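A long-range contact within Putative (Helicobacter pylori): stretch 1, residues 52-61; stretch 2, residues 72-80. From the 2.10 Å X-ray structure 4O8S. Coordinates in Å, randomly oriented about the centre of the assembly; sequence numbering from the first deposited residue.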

# COMPACT_ATOMS: atom_id res chain seq x y z
N LYS A 52 8.76 14.92 10.47
CA LYS A 52 10.05 15.62 10.46
C LYS A 52 11.18 14.76 9.88
O LYS A 52 11.03 13.55 9.69
N LYS A 53 12.31 15.41 9.61
CA LYS A 53 13.49 14.74 9.09
C LYS A 53 14.12 13.80 10.11
O LYS A 53 14.04 14.04 11.32
N ILE A 54 14.76 12.73 9.62
CA ILE A 54 15.49 11.78 10.46
C ILE A 54 16.81 11.38 9.79
O ILE A 54 17.11 11.82 8.67
N ASN A 55 17.61 10.55 10.47
CA ASN A 55 18.84 10.05 9.86
C ASN A 55 18.54 8.79 9.05
O ASN A 55 18.91 7.68 9.44
N LEU A 56 17.88 8.99 7.91
CA LEU A 56 17.45 7.89 7.06
C LEU A 56 18.62 7.02 6.63
O LEU A 56 18.58 5.79 6.76
N LEU A 57 19.65 7.66 6.08
CA LEU A 57 20.86 6.96 5.65
C LEU A 57 21.46 6.09 6.76
O LEU A 57 21.86 4.94 6.52
N GLY A 58 21.49 6.63 7.98
CA GLY A 58 22.06 5.91 9.11
C GLY A 58 21.23 4.72 9.54
O GLY A 58 21.75 3.62 9.75
N ARG A 59 19.92 4.93 9.69
CA ARG A 59 19.03 3.85 10.08
C ARG A 59 19.06 2.73 9.04
O ARG A 59 19.12 1.54 9.39
N VAL A 60 19.05 3.10 7.77
CA VAL A 60 19.08 2.09 6.72
C VAL A 60 20.34 1.25 6.79
O VAL A 60 20.27 0.01 6.73
N LYS A 61 21.50 1.89 6.94
CA LYS A 61 22.75 1.13 7.03
C LYS A 61 22.78 0.27 8.31
O LYS A 61 23.21 -0.88 8.27
N ASP A 72 25.17 0.66 -2.18
CA ASP A 72 25.08 2.11 -2.24
C ASP A 72 23.66 2.60 -1.91
O ASP A 72 22.68 1.88 -2.15
N ILE A 73 23.54 3.80 -1.36
CA ILE A 73 22.25 4.48 -1.29
C ILE A 73 22.31 5.77 -2.08
O ILE A 73 22.99 6.72 -1.67
N HIS A 74 21.62 5.81 -3.22
CA HIS A 74 21.52 7.03 -4.02
C HIS A 74 20.33 7.91 -3.59
O HIS A 74 19.17 7.47 -3.60
N ILE A 75 20.62 9.16 -3.22
CA ILE A 75 19.58 10.11 -2.80
C ILE A 75 19.08 10.86 -4.03
O ILE A 75 19.78 11.78 -4.52
N LYS A 76 17.92 10.47 -4.55
CA LYS A 76 17.39 11.12 -5.74
C LYS A 76 16.85 12.47 -5.36
O LYS A 76 16.95 13.44 -6.12
N LYS A 77 16.30 12.53 -4.15
CA LYS A 77 15.65 13.74 -3.71
C LYS A 77 15.56 13.78 -2.19
O LYS A 77 15.13 12.82 -1.54
N ASP A 78 16.00 14.89 -1.61
CA ASP A 78 15.81 15.14 -0.19
C ASP A 78 15.49 16.63 -0.07
O ASP A 78 16.40 17.48 -0.10
N THR A 79 14.20 16.93 0.03
CA THR A 79 13.71 18.31 0.14
C THR A 79 12.81 18.45 1.35
O THR A 79 12.66 17.51 2.14
N ASP A 80 12.19 19.62 1.48
CA ASP A 80 11.30 19.89 2.61
C ASP A 80 10.08 18.99 2.59
O ASP A 80 9.48 18.72 3.63

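The two stretches meet through a small interface, burying 315 Å² in total, in which a salt bridge near the start of stretch 1 gives way to an apolar patch on the helix that follows. Helix 56-61 runs nearly antiparallel to strand 72-75, at 156° between their directions, and the axes approach to 10.5 Å, a spacing bridged by side chains.

Lys52 takes no part in the contact; Lys53 makes its polar half. The CA-to-CB bond of Lys53 points toward stretch 2, and although chi1 lies between wells at -108°, the remaining angles (p, t, m) carry the chain to Asp78. There Lys53 NZ donates a hydrogen bond to Asp78 OD1 at 2.9 Å, reinforced by the opposite charges as a salt bridge. Asp78 also points toward stretch 1, with a t chi1. The same ammonium group makes a weak hydrogen bond from Lys53 NZ to Thr79 O at 3.2 Å, while Lys53 CE lies 3.1 Å from Thr79 O. Thr79 thus contributes through its backbone, its side chain pointing away.

Ile54 and Asn55 are out of reach of stretch 2, but Asn55 helps to define the helix that carries the apolar contacts. With chi1 in t, it occupies the N-cap position, and its OD1 accepts a capping hydrogen bond from Gly58 N at 3.1 Å. Leu56, buried and t at chi1, points toward stretch 2 without coming into contact with it.

Leu57 leaves the helix sideways, but its m,t rotamer brings the end of the side chain nearer to the strand, where it touches two isoleucines. Leu57 CD2 packs 3.5 Å from Ile73 CG2, and Leu57 CD1 lies 3.8 Å from Ile75 CD1. Both isoleucines are also m,t; Ile73 points toward the helix, whereas Ile75 starts sideways and reaches in with its end. His74, between them, points away, as expected from the alternation of side chains along a strand.

At Gly58 there is no side chain, and an ideal CB would come within 2.5 Å of Asn55 ND2, so the close capping arrangement leaves no room for one. Arg59 is out of reach and is hydrogen-bonded elsewhere in the structure. One turn after Leu57's neighbour Leu56, Val60 points toward the strand with chi1 in t, and its CG1 lies 3.7 Å from Ile73 CD1. Ile73 is therefore gripped by both Leu57 and Val60. Lys61 ends the stretch with its side chain leading away, and Lys61 NZ donates a hydrogen bond to Gly58 O at 2.9 Å.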

# COMPACT_ATOMS: atom_id res chain seq x y z
CB LYS A 52 10.44 16.07 11.87
CG LYS A 52 10.93 14.92 12.76
CD LYS A 52 11.01 15.36 14.22
CE LYS A 52 11.28 14.16 15.13
NZ LYS A 52 11.06 14.48 16.58
CB LYS A 53 14.54 15.77 8.65
CG LYS A 53 14.72 15.89 7.14
CD LYS A 53 13.48 16.48 6.48
CE LYS A 53 13.62 16.49 4.96
NZ LYS A 53 14.77 17.33 4.49
CB ILE A 54 14.66 10.50 10.72
CG1 ILE A 54 14.52 9.68 9.44
CG2 ILE A 54 13.29 10.84 11.31
CD1 ILE A 54 14.79 8.19 9.62
CB ASN A 55 19.93 9.80 10.92
CG ASN A 55 21.31 9.50 10.31
OD1 ASN A 55 21.49 9.49 9.08
ND2 ASN A 55 22.30 9.25 11.18
CB LEU A 56 16.72 8.45 5.83
CG LEU A 56 15.99 7.45 4.95
CD1 LEU A 56 16.89 6.86 3.88
CD2 LEU A 56 15.35 6.33 5.80
CB LEU A 57 21.90 7.96 5.14
CG LEU A 57 21.57 8.66 3.82
CD1 LEU A 57 22.77 9.49 3.36
CD2 LEU A 57 21.20 7.64 2.79
CB ARG A 59 17.60 4.37 10.26
CG ARG A 59 17.47 5.60 11.15
CD ARG A 59 17.99 5.34 12.56
NE ARG A 59 17.15 4.37 13.25
CZ ARG A 59 16.47 4.62 14.36
NH1 ARG A 59 16.53 5.81 14.95
NH2 ARG A 59 15.72 3.66 14.90
CB VAL A 60 18.90 2.69 5.31
CG1 VAL A 60 19.18 1.63 4.25
CG2 VAL A 60 17.49 3.23 5.15
CB LYS A 61 23.98 2.04 6.89
CG LYS A 61 24.24 2.98 8.06
CD LYS A 61 25.22 2.39 9.09
CE LYS A 61 25.58 3.41 10.18
NZ LYS A 61 24.39 3.94 10.93
CB ASP A 72 25.49 2.60 -3.64
CG ASP A 72 25.55 4.11 -3.75
OD1 ASP A 72 26.14 4.76 -2.85
OD2 ASP A 72 25.00 4.66 -4.74
CB ILE A 73 21.86 4.84 0.15
CG1 ILE A 73 21.88 3.60 1.06
CG2 ILE A 73 20.46 5.49 0.19
CD1 ILE A 73 21.59 3.92 2.54
CB HIS A 74 21.43 6.69 -5.52
CG HIS A 74 21.31 7.89 -6.41
ND1 HIS A 74 22.32 8.81 -6.56
CD2 HIS A 74 20.28 8.32 -7.18
CE1 HIS A 74 21.93 9.76 -7.39
NE2 HIS A 74 20.69 9.49 -7.78
CB ILE A 75 20.14 11.15 -1.82
CG1 ILE A 75 20.87 10.45 -0.66
CG2 ILE A 75 19.04 12.11 -1.32
CD1 ILE A 75 21.55 11.42 0.29
CB LYS A 76 16.27 10.30 -6.38
CG LYS A 76 16.76 9.12 -7.20
CD LYS A 76 15.62 8.48 -8.01
CE LYS A 76 15.07 9.36 -9.11
NZ LYS A 76 16.03 9.38 -10.25
CB LYS A 77 14.25 13.81 -4.34
CG LYS A 77 13.56 15.16 -4.22
CD LYS A 77 12.61 15.38 -5.39
CE LYS A 77 12.20 16.84 -5.50
NZ LYS A 77 11.20 17.06 -6.59
CB ASP A 78 17.05 14.75 0.60
CG ASP A 78 17.00 15.23 2.05
OD1 ASP A 78 15.88 15.37 2.60
OD2 ASP A 78 18.09 15.45 2.65
CB THR A 79 12.87 18.71 -1.07
OG1 THR A 79 11.70 17.88 -1.11
CG2 THR A 79 13.66 18.55 -2.37
CB ASP A 80 10.81 21.34 2.56
CG ASP A 80 11.78 22.31 3.20
OD1 ASP A 80 12.67 21.84 3.95
OD2 ASP A 80 11.66 23.53 2.95